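Local coordinates for protein ATP-dependent DNA helicase (Mycobacterium smegmatis, PDB 5V9X) that uses ATP hydrolysis to move 3'-to-5' along single-stranded DNA and unwind duplexes, notably RNA:DNA hybrids, at residues L101-L106 and T165-L170; V190-A195 and L385-D390; R698-S703 and G737-L742; L713-G718 and D728-A733. One frame throughout, in Å; residues are numbered along the deposited sequence.

Contact 1: residues L101-L106 and T165-L170; sequences LYVSPL and TTPESL. With nucleotides of chain B.
Thr166, whose CA rests against Ser104 O at 3.4 Å, does two jobs with one hydroxyl: OG1 accepts the N-H of Ser169 as the N-cap of helix 167-174 and donates to OP1 of DC10 of chain B, a modelled bond so short that its length is doubtful. The setting is the first RecA-like domain of a superfamily 2 helicase, and the segments probably correspond to motifs Ia and Ib. Strands 100-103 and 162-165 run parallel, with Thr165 N bonded to Tyr102 O at 3.0 Å and Ser104 N to Thr165 O at 2.9 Å. Beyond that last bond the strand pairing ends; the loop after Val103 and the N-terminal turn of helix 167-174 both meet the nucleic acid. On the sheet face of Val103 and Thr165, Val103 CG1 lies 3.7 Å from Pro167 CD. Leu101 divides its methyls, CD1 meeting Thr165 CG2 and CD2 meeting Leu170 CD1. Ser104 OG braces its loop, donating in the carbonyl plane to Leu106 O. Thr166 places OG1 between its backbone N and carbonyl carbon (chi1 61°), where helix and phosphate can share it. The same oxygen, DC10 OP1 of chain B, takes a second hydrogen bond from Ser169 OG at 2.6 Å.

Contact 2: residues V190-A195 and L385-D390; sequences VDEVHA and LELGID. With ANP (phosphoaminophosphonic acid-adenylate ester), chain C.
Glu192 and Leu387 bring the two backbones to their nearest approach, 7.2 Å between CA atoms, with the residues that follow strand 187-191 facing an irregular loop and side chains bridging the gap. These two side chains slide past each other in opposite directions: Leu387 CB lies 3.8 Å from Glu192 CG, while Leu387 CD2 reaches Glu192 OE1 at 3.6 Å. That methyl also comes to the edge of the His194 ring, near its plane and 3.8 Å from CE1; Glu192 OE1 lies in plane at the ring edge. Leu387 CD1 turns to Ala195 CB. Residues 191-194 form the DEVH version of the DEAD/DEAH box in the first RecA-like domain, and the loop 385-390 probably belongs to motif V of the second, so the contact spans the cleft that holds the nucleotide analogue. A bend at chi2 (-60°) turns the Glu192 carboxylate toward the nucleotide; the side chain's nearest atom is about 3 Å from the magnesium ion, and Glu192 OE2 lies 3.2 Å from nucleotide O2G. Gly388 passes the same oxygen, its CA 3.5 Å from O2G. Farther along, Asp390 OD2 accepts the ribose O3' hydroxyl at 2.6 Å, while Asp390 OD1 is held by His418.

Contact 3: residues R698-S703 and G737-L742; sequences RVILHS and GIIVRL
Arg698 lays its side chain beside that of Arg741, the two pointing the same way along one face of an antiparallel strand pair. Followed outward, Arg698 CB and CG pass Val740 O, CG at 3.7 Å; the chain then runs extended to NE. At CZ it meets Arg741 CD, which lies over one face of the guanidinium, 3.4 Å from NH2 and 3.5 Å from NH1. The two guanidinium planes are only 16° apart, and Arg698 NH2 comes within 4.3 Å of Arg741 NE. Such closeness of like charges is probably eased by separate carboxylates: Arg698 NH1 is in a salt bridge with Asp692, and Arg741 NH1 with Glu729. Behind the arginines on this face, Ile700 CG1 faces Ile739 CG2, and helix 865-870 packs on Ile700. The opposite face is apolar, with Val699, Leu701, Ile738 and Val740 on it. Val699 sets CG2 beside its backbone N, anti to the carbonyl carbon, and there the methyl meets Leu742 CD1 at 3.7 Å. Helix 707-725 covers Leu701, Ile738 and Val740. Two hydrogen-bonded pairs hold the backbones: Val699 with Val740, and Leu701 with Ile738, whose Leu701 N to Ile738 O bond measures 2.9 Å. The arrangement is an antiparallel beta ladder at the heart of a mixed five-stranded sheet, layered between helices as in an alpha/beta domain, here in the DEAD/H-associated region.

Contact 4: residues L713-G718 and D728-A733; sequences LALAVG and DEKPTA
Lys730 and Pro731 carry the loop leaving helix 707-725 back across that helix, in a helix-on-sheet layer of the alpha/beta domain within the DEAD/H-associated region. Lys730 makes the first approach: its CA passes 5.6 Å from that of Gly718, and its aliphatic chain, nearly straight from CG to NZ, runs across the helix until CE comes within 4.5 Å of Leu715 CD2. This is a loose, peripheral touch. Pro731 follows and makes most of the contact. Its CB points toward the helix, and the ring sits over the turn between Ala714 and Gly718. CG meets Ala714 O at 3.6 Å and Ala714 CB at 3.9 Å, while Val717 CG1 approaches CG from farther along the helix. Pro731 CD lies 4.1 Å from Gly718 CA, so the loop rests directly on the helix backbone where glycine has no side chain. The carbonyl brushed by the ring is already engaged, because Ala714 O accepts Gly718 N in the helix ladder. Ile738 and Val740 of the neighbouring strand also touch Pro731, which bridges helix and sheet. Thr732 begins strand 732-734 and turns its CB away from the helix, its OG1 weakly bonded to Leu615 O. Ala733 swings back inward, in the alternation of an extended strand. Leu707, near the start of the helix, lies beside Ala733, and Ala733 CB closes on Ala714 CB at 4.0 Å.

The four contacts fall into two pairs. Contacts 1 and 2, centres 11 Å apart, come first in the chain and meet directly: strands 100-103 and 187-191 are neighbours in one parallel sheet, and Tyr102 OH reaches Asp191 OD2 at 2.7 Å. DNA-gripping loops and nucleotide cleft therefore share a framework, consistent with coupling of hydrolysis to movement. Contacts 3 and 4, centres 10 Å apart, belong to the mixed sheet of the DEAD/H-associated region. There 713-718 and 728-733 both fall between the strands of contact 3, and strands 732-734 and 737-742 pair. About 44 Å separates the centres of contacts 1 and 3.

Contact 1: residues L101-L106 and T165-L170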
# COMPACT_ATOMS: atom_id res chain seq x y z
N LEU A 101 -21.46 -6.00 -8.85
CA LEU A 101 -20.14 -6.53 -8.52
C LEU A 101 -19.41 -5.52 -7.65
O LEU A 101 -19.04 -4.44 -8.11
CB LEU A 101 -19.34 -6.83 -9.79
CG LEU A 101 -17.93 -7.41 -9.56
CD1 LEU A 101 -18.01 -8.78 -8.91
CD2 LEU A 101 -17.15 -7.47 -10.87
N TYR A 102 -19.20 -5.88 -6.38
CA TYR A 102 -18.43 -5.08 -5.45
C TYR A 102 -17.04 -5.70 -5.29
O TYR A 102 -16.93 -6.90 -5.03
CB TYR A 102 -19.14 -4.99 -4.10
CG TYR A 102 -18.31 -4.38 -2.99
CD1 TYR A 102 -17.41 -5.15 -2.26
CD2 TYR A 102 -18.45 -3.04 -2.64
CE1 TYR A 102 -16.66 -4.60 -1.25
CE2 TYR A 102 -17.70 -2.49 -1.62
CZ TYR A 102 -16.80 -3.27 -0.93
OH TYR A 102 -16.04 -2.74 0.09
N VAL A 103 -16.00 -4.88 -5.44
CA VAL A 103 -14.62 -5.33 -5.33
C VAL A 103 -13.96 -4.61 -4.17
O VAL A 103 -13.97 -3.37 -4.10
CB VAL A 103 -13.84 -5.08 -6.64
CG1 VAL A 103 -12.40 -5.55 -6.48
CG2 VAL A 103 -14.51 -5.79 -7.80
N SER A 104 -13.37 -5.38 -3.25
CA SER A 104 -12.64 -4.86 -2.11
C SER A 104 -11.20 -5.36 -2.12
O SER A 104 -10.97 -6.55 -2.38
CB SER A 104 -13.30 -5.27 -0.79
OG SER A 104 -12.48 -4.93 0.32
N PRO A 105 -10.23 -4.50 -1.85
CA PRO A 105 -8.84 -4.97 -1.77
C PRO A 105 -8.55 -5.81 -0.54
O PRO A 105 -7.54 -6.53 -0.53
CB PRO A 105 -8.02 -3.67 -1.77
CG PRO A 105 -8.96 -2.64 -1.21
CD PRO A 105 -10.34 -3.04 -1.66
N LEU A 106 -9.39 -5.74 0.49
CA LEU A 106 -9.19 -6.49 1.72
C LEU A 106 -10.34 -7.48 1.92
O LEU A 106 -11.50 -7.16 1.67
CB LEU A 106 -9.10 -5.55 2.93
CG LEU A 106 -7.88 -4.64 3.00
CD1 LEU A 106 -8.02 -3.64 4.12
CD2 LEU A 106 -6.62 -5.48 3.19
N THR A 165 -16.20 -9.57 -3.88
CA THR A 165 -14.99 -10.32 -4.17
C THR A 165 -13.79 -9.39 -4.09
O THR A 165 -13.90 -8.21 -3.74
CB THR A 165 -15.09 -11.00 -5.55
OG1 THR A 165 -13.90 -11.75 -5.80
CG2 THR A 165 -15.27 -9.96 -6.65
N THR A 166 -12.62 -9.93 -4.43
CA THR A 166 -11.35 -9.23 -4.49
C THR A 166 -10.89 -9.09 -5.94
O THR A 166 -11.42 -9.75 -6.84
CB THR A 166 -10.29 -9.98 -3.67
OG1 THR A 166 -10.11 -11.30 -4.22
CG2 THR A 166 -10.71 -10.09 -2.21
N PRO A 167 -9.90 -8.23 -6.20
CA PRO A 167 -9.35 -8.18 -7.57
C PRO A 167 -8.74 -9.49 -8.01
O PRO A 167 -8.95 -9.92 -9.15
CB PRO A 167 -8.30 -7.06 -7.48
CG PRO A 167 -8.73 -6.22 -6.33
CD PRO A 167 -9.33 -7.18 -5.34
N GLU A 168 -8.00 -10.15 -7.12
CA GLU A 168 -7.40 -11.44 -7.45
C GLU A 168 -8.46 -12.48 -7.78
O GLU A 168 -8.34 -13.22 -8.76
CB GLU A 168 -6.52 -11.92 -6.29
CG GLU A 168 -5.21 -11.15 -6.10
CD GLU A 168 -5.41 -9.76 -5.53
OE1 GLU A 168 -6.53 -9.45 -5.06
OE2 GLU A 168 -4.44 -8.97 -5.54
N SER A 169 -9.52 -12.54 -6.97
CA SER A 169 -10.55 -13.55 -7.20
C SER A 169 -11.40 -13.21 -8.41
O SER A 169 -11.85 -14.12 -9.13
CB SER A 169 -11.42 -13.71 -5.96
OG SER A 169 -10.79 -14.54 -5.00
N LEU A 170 -11.65 -11.92 -8.66
CA LEU A 170 -12.31 -11.54 -9.91
C LEU A 170 -11.51 -12.02 -11.11
O LEU A 170 -12.09 -12.47 -12.11
CB LEU A 170 -12.48 -10.02 -9.97
CG LEU A 170 -13.14 -9.51 -11.26
CD1 LEU A 170 -14.55 -10.08 -11.40
CD2 LEU A 170 -13.16 -7.99 -11.30
P DC B 10 -8.12 -13.62 -2.36
OP1 DC B 10 -9.10 -13.41 -3.45
OP2 DC B 10 -8.59 -13.92 -0.99
O5' DC B 10 -7.14 -14.81 -2.78
C5' DC B 10 -6.69 -14.92 -4.11
C4' DC B 10 -5.73 -16.08 -4.23
O4' DC B 10 -4.44 -15.71 -3.68
C3' DC B 10 -6.16 -17.36 -3.50
O3' DC B 10 -6.20 -18.44 -4.39
C2' DC B 10 -5.08 -17.56 -2.43
C1' DC B 10 -3.90 -16.84 -3.05
N1 DC B 10 -2.88 -16.40 -2.06
C2 DC B 10 -1.53 -16.55 -2.34
O2 DC B 10 -1.20 -17.04 -3.43
N3 DC B 10 -0.61 -16.14 -1.43
C4 DC B 10 -1.01 -15.61 -0.27
N4 DC B 10 -0.08 -15.23 0.60
C5 DC B 10 -2.40 -15.45 0.04
C6 DC B 10 -3.29 -15.85 -0.87
P DG B 9 -5.98 -9.50 2.58
OP1 DG B 9 -7.37 -9.11 2.91
OP2 DG B 9 -5.18 -10.28 3.55
O5' DG B 9 -5.98 -10.28 1.20
C5' DG B 9 -6.42 -9.61 0.02
C4' DG B 9 -6.14 -10.46 -1.21
O4' DG B 9 -4.72 -10.49 -1.47
C3' DG B 9 -6.59 -11.91 -1.10
O3' DG B 9 -7.16 -12.34 -2.32
C2' DG B 9 -5.29 -12.66 -0.79
C1' DG B 9 -4.25 -11.82 -1.51
N9 DG B 9 -2.94 -11.86 -0.88
C8 DG B 9 -2.63 -11.48 0.40
N7 DG B 9 -1.37 -11.62 0.69
C5 DG B 9 -0.80 -12.12 -0.47
C6 DG B 9 0.54 -12.46 -0.75
O6 DG B 9 1.52 -12.39 0.00
N1 DG B 9 0.69 -12.93 -2.05
C2 DG B 9 -0.33 -13.05 -2.97
N2 DG B 9 0.01 -13.53 -4.18
N3 DG B 9 -1.59 -12.73 -2.72
C4 DG B 9 -1.75 -12.27 -1.45
P DT B 8 -1.32 -9.05 5.86
OP1 DT B 8 -2.26 -9.29 6.97
OP2 DT B 8 -0.37 -10.11 5.47
O5' DT B 8 -2.15 -8.63 4.56
C5' DT B 8 -2.93 -7.44 4.56
C4' DT B 8 -3.27 -7.01 3.14
O4' DT B 8 -2.09 -6.51 2.49
C3' DT B 8 -3.77 -8.13 2.24
O3' DT B 8 -5.18 -8.14 2.25
C2' DT B 8 -3.21 -7.77 0.85
C1' DT B 8 -2.31 -6.56 1.10
N1 DT B 8 -0.98 -6.64 0.42
C2 DT B 8 -0.68 -5.75 -0.57
O2 DT B 8 -1.45 -4.87 -0.94
N3 DT B 8 0.56 -5.90 -1.13
C4 DT B 8 1.51 -6.85 -0.80
O4 DT B 8 2.60 -6.92 -1.37
C5 DT B 8 1.13 -7.76 0.25
C7 DT B 8 2.08 -8.84 0.70
C6 DT B 8 -0.08 -7.62 0.81

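Contact 2: residues V190-A195 and L385-D390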
# COMPACT_ATOMS: atom_id res chain seq x y z
N VAL A 190 -15.95 -0.24 -6.92
CA VAL A 190 -14.55 -0.43 -6.56
C VAL A 190 -14.32 0.39 -5.29
O VAL A 190 -14.06 1.60 -5.35
CB VAL A 190 -13.60 -0.02 -7.68
CG1 VAL A 190 -12.15 -0.16 -7.23
CG2 VAL A 190 -13.85 -0.86 -8.92
N ASP A 191 -14.42 -0.27 -4.14
CA ASP A 191 -14.24 0.39 -2.86
C ASP A 191 -12.76 0.55 -2.55
O ASP A 191 -11.93 -0.28 -2.93
CB ASP A 191 -14.92 -0.43 -1.75
CG ASP A 191 -15.35 0.43 -0.58
OD1 ASP A 191 -14.80 1.54 -0.41
OD2 ASP A 191 -16.23 -0.02 0.18
N GLU A 192 -12.44 1.64 -1.86
CA GLU A 192 -11.06 1.97 -1.49
C GLU A 192 -10.16 1.98 -2.72
O GLU A 192 -9.09 1.35 -2.75
CB GLU A 192 -10.54 1.01 -0.42
CG GLU A 192 -11.48 0.81 0.76
CD GLU A 192 -11.79 2.09 1.50
OE1 GLU A 192 -10.97 3.04 1.43
OE2 GLU A 192 -12.84 2.15 2.16
N VAL A 193 -10.59 2.70 -3.75
CA VAL A 193 -9.91 2.68 -5.04
C VAL A 193 -8.50 3.25 -4.96
O VAL A 193 -7.65 2.92 -5.80
CB VAL A 193 -10.77 3.42 -6.08
CG1 VAL A 193 -10.92 4.89 -5.71
CG2 VAL A 193 -10.20 3.26 -7.49
N HIS A 194 -8.22 4.08 -3.95
CA HIS A 194 -6.87 4.63 -3.81
C HIS A 194 -5.85 3.55 -3.46
O HIS A 194 -4.66 3.70 -3.75
CB HIS A 194 -6.86 5.70 -2.72
CG HIS A 194 -6.91 5.13 -1.34
ND1 HIS A 194 -8.05 4.57 -0.81
CD2 HIS A 194 -5.95 5.01 -0.39
CE1 HIS A 194 -7.80 4.14 0.41
NE2 HIS A 194 -6.54 4.40 0.69
N ALA A 195 -6.29 2.46 -2.83
CA ALA A 195 -5.36 1.45 -2.34
C ALA A 195 -4.72 0.63 -3.45
O ALA A 195 -3.73 -0.06 -3.20
CB ALA A 195 -6.08 0.51 -1.36
N LEU A 385 -7.09 -4.76 8.51
CA LEU A 385 -8.26 -4.04 8.99
C LEU A 385 -8.14 -2.54 8.75
O LEU A 385 -8.80 -1.75 9.44
CB LEU A 385 -8.50 -4.32 10.47
CG LEU A 385 -8.66 -5.77 10.92
CD1 LEU A 385 -9.02 -5.83 12.39
CD2 LEU A 385 -9.71 -6.47 10.08
N GLU A 386 -7.30 -2.13 7.79
CA GLU A 386 -7.04 -0.71 7.60
C GLU A 386 -8.23 0.02 7.00
O GLU A 386 -8.44 1.21 7.28
CB GLU A 386 -5.79 -0.52 6.73
CG GLU A 386 -5.55 0.92 6.28
CD GLU A 386 -4.27 1.09 5.49
OE1 GLU A 386 -3.27 0.40 5.80
OE2 GLU A 386 -4.25 1.93 4.56
N LEU A 387 -9.02 -0.66 6.18
CA LEU A 387 -9.97 0.00 5.30
C LEU A 387 -11.40 -0.48 5.54
O LEU A 387 -11.63 -1.66 5.82
CB LEU A 387 -9.59 -0.23 3.84
CG LEU A 387 -8.19 0.23 3.44
CD1 LEU A 387 -7.75 -0.45 2.16
CD2 LEU A 387 -8.16 1.74 3.28
N GLY A 388 -12.34 0.45 5.43
CA GLY A 388 -13.73 0.12 5.18
C GLY A 388 -14.57 -0.40 6.32
O GLY A 388 -15.75 -0.04 6.41
N ILE A 389 -14.00 -1.25 7.18
CA ILE A 389 -14.80 -1.94 8.19
C ILE A 389 -15.55 -0.93 9.05
O ILE A 389 -15.07 0.18 9.31
CB ILE A 389 -13.92 -2.85 9.07
CG1 ILE A 389 -12.85 -2.03 9.79
CG2 ILE A 389 -13.30 -3.96 8.24
CD1 ILE A 389 -12.14 -2.78 10.89
N ASP A 390 -16.76 -1.32 9.47
CA ASP A 390 -17.66 -0.44 10.22
C ASP A 390 -17.98 -1.11 11.55
O ASP A 390 -19.04 -1.71 11.74
CB ASP A 390 -18.92 -0.16 9.40
CG ASP A 390 -19.95 0.62 10.18
OD1 ASP A 390 -19.60 1.70 10.71
OD2 ASP A 390 -21.11 0.16 10.27
PG ANP C . -15.10 4.39 5.12
O1G ANP C . -14.14 4.10 6.23
O2G ANP C . -15.19 3.14 4.16
O3G ANP C . -14.61 5.65 4.29
PB ANP C . -17.76 4.96 4.60
O1B ANP C . -17.75 3.80 3.56
O2B ANP C . -17.48 6.25 3.91
N3B ANP C . -16.62 4.69 5.79
PA ANP C . -19.89 3.71 5.71
O1A ANP C . -18.98 2.66 6.23
O2A ANP C . -20.69 3.28 4.48
O3A ANP C . -19.15 5.04 5.28
O5' ANP C . -20.87 4.19 6.86
C5' ANP C . -20.48 4.67 8.19
C4' ANP C . -21.53 4.26 9.19
O4' ANP C . -22.67 5.16 9.14
C3' ANP C . -22.12 2.88 8.91
O3' ANP C . -22.61 2.33 10.13
C2' ANP C . -23.30 3.20 7.99
O2' ANP C . -24.17 2.09 7.76
C1' ANP C . -23.82 4.48 8.66
N9 ANP C . -24.55 5.40 7.79
C8 ANP C . -24.67 5.39 6.42
N7 ANP C . -25.38 6.37 5.93
C5 ANP C . -25.78 7.08 7.06
C6 ANP C . -26.56 8.24 7.22
N6 ANP C . -27.11 8.91 6.21
N1 ANP C . -26.77 8.68 8.49
C2 ANP C . -26.22 8.01 9.50
N3 ANP C . -25.47 6.91 9.47
C4 ANP C . -25.28 6.49 8.21

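Contact 3: residues R698-S703 and G737-L742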
# COMPACT_ATOMS: atom_id res chain seq x y z
N ARG A 698 33.73 7.39 8.08
CA ARG A 698 32.31 7.21 7.81
C ARG A 698 31.70 8.58 7.51
O ARG A 698 31.69 9.45 8.39
CB ARG A 698 31.59 6.54 8.98
CG ARG A 698 31.31 5.06 8.74
CD ARG A 698 30.57 4.43 9.90
NE ARG A 698 30.21 3.04 9.60
CZ ARG A 698 31.05 2.02 9.68
NH1 ARG A 698 32.31 2.22 10.05
NH2 ARG A 698 30.64 0.79 9.39
N VAL A 699 31.21 8.75 6.29
CA VAL A 699 30.64 10.01 5.84
C VAL A 699 29.15 9.80 5.61
O VAL A 699 28.75 8.99 4.77
CB VAL A 699 31.33 10.52 4.56
CG1 VAL A 699 30.84 11.91 4.21
CG2 VAL A 699 32.84 10.51 4.74
N ILE A 700 28.33 10.53 6.36
CA ILE A 700 26.88 10.37 6.34
C ILE A 700 26.25 11.63 5.75
O ILE A 700 26.55 12.74 6.19
CB ILE A 700 26.33 10.11 7.76
CG1 ILE A 700 26.86 8.78 8.30
CG2 ILE A 700 24.81 10.10 7.74
CD1 ILE A 700 26.47 8.50 9.73
N LEU A 701 25.39 11.44 4.75
CA LEU A 701 24.59 12.53 4.21
C LEU A 701 23.25 12.53 4.93
O LEU A 701 22.55 11.51 4.97
CB LEU A 701 24.38 12.37 2.71
CG LEU A 701 23.34 13.31 2.08
CD1 LEU A 701 23.71 14.77 2.31
CD2 LEU A 701 23.16 13.02 0.60
N HIS A 702 22.89 13.67 5.52
CA HIS A 702 21.62 13.83 6.21
C HIS A 702 20.65 14.58 5.32
O HIS A 702 20.94 15.69 4.86
CB HIS A 702 21.81 14.57 7.53
CG HIS A 702 22.51 13.77 8.59
ND1 HIS A 702 23.86 13.49 8.54
CD2 HIS A 702 22.05 13.21 9.73
CE1 HIS A 702 24.20 12.78 9.61
NE2 HIS A 702 23.12 12.60 10.35
N SER A 703 19.48 13.98 5.08
CA SER A 703 18.45 14.53 4.21
C SER A 703 17.15 13.76 4.44
O SER A 703 17.17 12.53 4.50
CB SER A 703 18.87 14.43 2.74
OG SER A 703 17.73 14.42 1.88
N GLY A 737 18.86 9.47 4.75
CA GLY A 737 20.20 9.80 4.34
C GLY A 737 20.90 8.63 3.68
O GLY A 737 20.28 7.63 3.32
N ILE A 738 22.21 8.79 3.51
CA ILE A 738 23.07 7.82 2.85
C ILE A 738 24.33 7.64 3.69
O ILE A 738 24.93 8.63 4.13
CB ILE A 738 23.43 8.25 1.42
CG1 ILE A 738 22.19 8.27 0.53
CG2 ILE A 738 24.51 7.35 0.82
CD1 ILE A 738 22.45 8.78 -0.87
N ILE A 739 24.73 6.39 3.91
CA ILE A 739 25.90 6.06 4.72
C ILE A 739 27.02 5.59 3.79
O ILE A 739 26.82 4.68 2.99
CB ILE A 739 25.58 4.98 5.77
CG1 ILE A 739 24.39 5.40 6.63
CG2 ILE A 739 26.79 4.70 6.64
CD1 ILE A 739 23.94 4.34 7.61
N VAL A 740 28.19 6.21 3.92
CA VAL A 740 29.38 5.84 3.18
C VAL A 740 30.48 5.49 4.17
O VAL A 740 30.60 6.12 5.22
CB VAL A 740 29.84 6.98 2.24
CG1 VAL A 740 31.12 6.60 1.50
CG2 VAL A 740 28.74 7.32 1.24
N ARG A 741 31.26 4.46 3.85
CA ARG A 741 32.39 4.05 4.67
C ARG A 741 33.64 3.97 3.80
O ARG A 741 33.61 3.35 2.73
CB ARG A 741 32.13 2.70 5.35
CG ARG A 741 33.36 2.10 6.02
CD ARG A 741 33.00 0.92 6.91
NE ARG A 741 33.90 -0.21 6.70
CZ ARG A 741 33.54 -1.33 6.06
NH1 ARG A 741 32.31 -1.47 5.60
NH2 ARG A 741 34.42 -2.31 5.91
N LEU A 742 34.72 4.59 4.26
CA LEU A 742 35.98 4.61 3.53
C LEU A 742 37.11 4.28 4.50
O LEU A 742 37.17 4.86 5.60
CB LEU A 742 36.24 5.97 2.87
CG LEU A 742 35.10 6.67 2.11
CD1 LEU A 742 34.27 7.53 3.05
CD2 LEU A 742 35.66 7.51 0.97

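Contact 4: residues L713-G718 and D728-A733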
# COMPACT_ATOMS: atom_id res chain seq x y z
N LEU A 713 20.43 8.18 -5.75
CA LEU A 713 21.59 8.99 -5.39
C LEU A 713 22.75 8.12 -4.92
O LEU A 713 23.91 8.43 -5.19
CB LEU A 713 21.21 10.01 -4.31
CG LEU A 713 22.34 10.95 -3.86
CD1 LEU A 713 22.98 11.64 -5.06
CD2 LEU A 713 21.82 11.98 -2.87
N ALA A 714 22.45 7.01 -4.23
CA ALA A 714 23.50 6.08 -3.84
C ALA A 714 24.15 5.42 -5.05
O ALA A 714 25.35 5.15 -5.03
CB ALA A 714 22.95 5.03 -2.88
N LEU A 715 23.36 5.14 -6.09
CA LEU A 715 23.93 4.62 -7.33
C LEU A 715 24.97 5.58 -7.90
O LEU A 715 26.05 5.16 -8.33
CB LEU A 715 22.83 4.37 -8.36
CG LEU A 715 21.78 3.30 -8.06
CD1 LEU A 715 20.69 3.33 -9.12
CD2 LEU A 715 22.43 1.93 -8.00
N ALA A 716 24.65 6.88 -7.92
CA ALA A 716 25.57 7.86 -8.47
C ALA A 716 26.83 7.97 -7.62
O ALA A 716 27.95 8.01 -8.14
CB ALA A 716 24.88 9.22 -8.59
N VAL A 717 26.66 8.04 -6.29
CA VAL A 717 27.80 8.08 -5.39
C VAL A 717 28.66 6.83 -5.55
O VAL A 717 29.89 6.90 -5.55
CB VAL A 717 27.33 8.26 -3.93
CG1 VAL A 717 28.49 8.16 -2.97
CG2 VAL A 717 26.60 9.59 -3.77
N GLY A 718 28.02 5.67 -5.69
CA GLY A 718 28.77 4.44 -5.87
C GLY A 718 29.63 4.46 -7.11
O GLY A 718 30.81 4.09 -7.06
N ASP A 728 34.94 -0.05 -3.92
CA ASP A 728 33.84 -0.83 -4.46
C ASP A 728 32.70 -1.05 -3.48
O ASP A 728 31.66 -1.60 -3.87
CB ASP A 728 34.34 -2.20 -4.95
CG ASP A 728 35.25 -2.08 -6.16
OD1 ASP A 728 35.15 -1.07 -6.89
OD2 ASP A 728 36.06 -3.01 -6.39
N GLU A 729 32.84 -0.63 -2.22
CA GLU A 729 31.78 -0.83 -1.24
C GLU A 729 30.61 0.09 -1.55
O GLU A 729 30.76 1.32 -1.57
CB GLU A 729 32.31 -0.59 0.17
CG GLU A 729 31.28 -0.90 1.25
CD GLU A 729 31.86 -0.80 2.65
OE1 GLU A 729 33.09 -0.60 2.78
OE2 GLU A 729 31.09 -0.93 3.62
N LYS A 730 29.44 -0.49 -1.77
CA LYS A 730 28.28 0.28 -2.20
C LYS A 730 27.63 0.95 -0.99
O LYS A 730 27.41 0.29 0.03
CB LYS A 730 27.28 -0.61 -2.93
CG LYS A 730 26.77 0.00 -4.22
CD LYS A 730 26.37 -1.06 -5.23
CE LYS A 730 25.98 -0.42 -6.56
NZ LYS A 730 25.60 -1.43 -7.59
N PRO A 731 27.30 2.24 -1.07
CA PRO A 731 26.79 2.95 0.10
C PRO A 731 25.38 2.50 0.47
O PRO A 731 24.56 2.16 -0.39
CB PRO A 731 26.80 4.42 -0.33
CG PRO A 731 26.68 4.36 -1.82
CD PRO A 731 27.41 3.12 -2.25
N THR A 732 25.11 2.50 1.77
CA THR A 732 23.80 2.14 2.30
C THR A 732 22.89 3.36 2.28
O THR A 732 23.28 4.44 2.73
CB THR A 732 23.92 1.59 3.72
OG1 THR A 732 24.85 0.51 3.75
CG2 THR A 732 22.57 1.09 4.21
N ALA A 733 21.68 3.19 1.74
CA ALA A 733 20.72 4.27 1.58
C ALA A 733 19.46 3.97 2.38
O ALA A 733 19.04 2.81 2.48
CB ALA A 733 20.38 4.49 0.11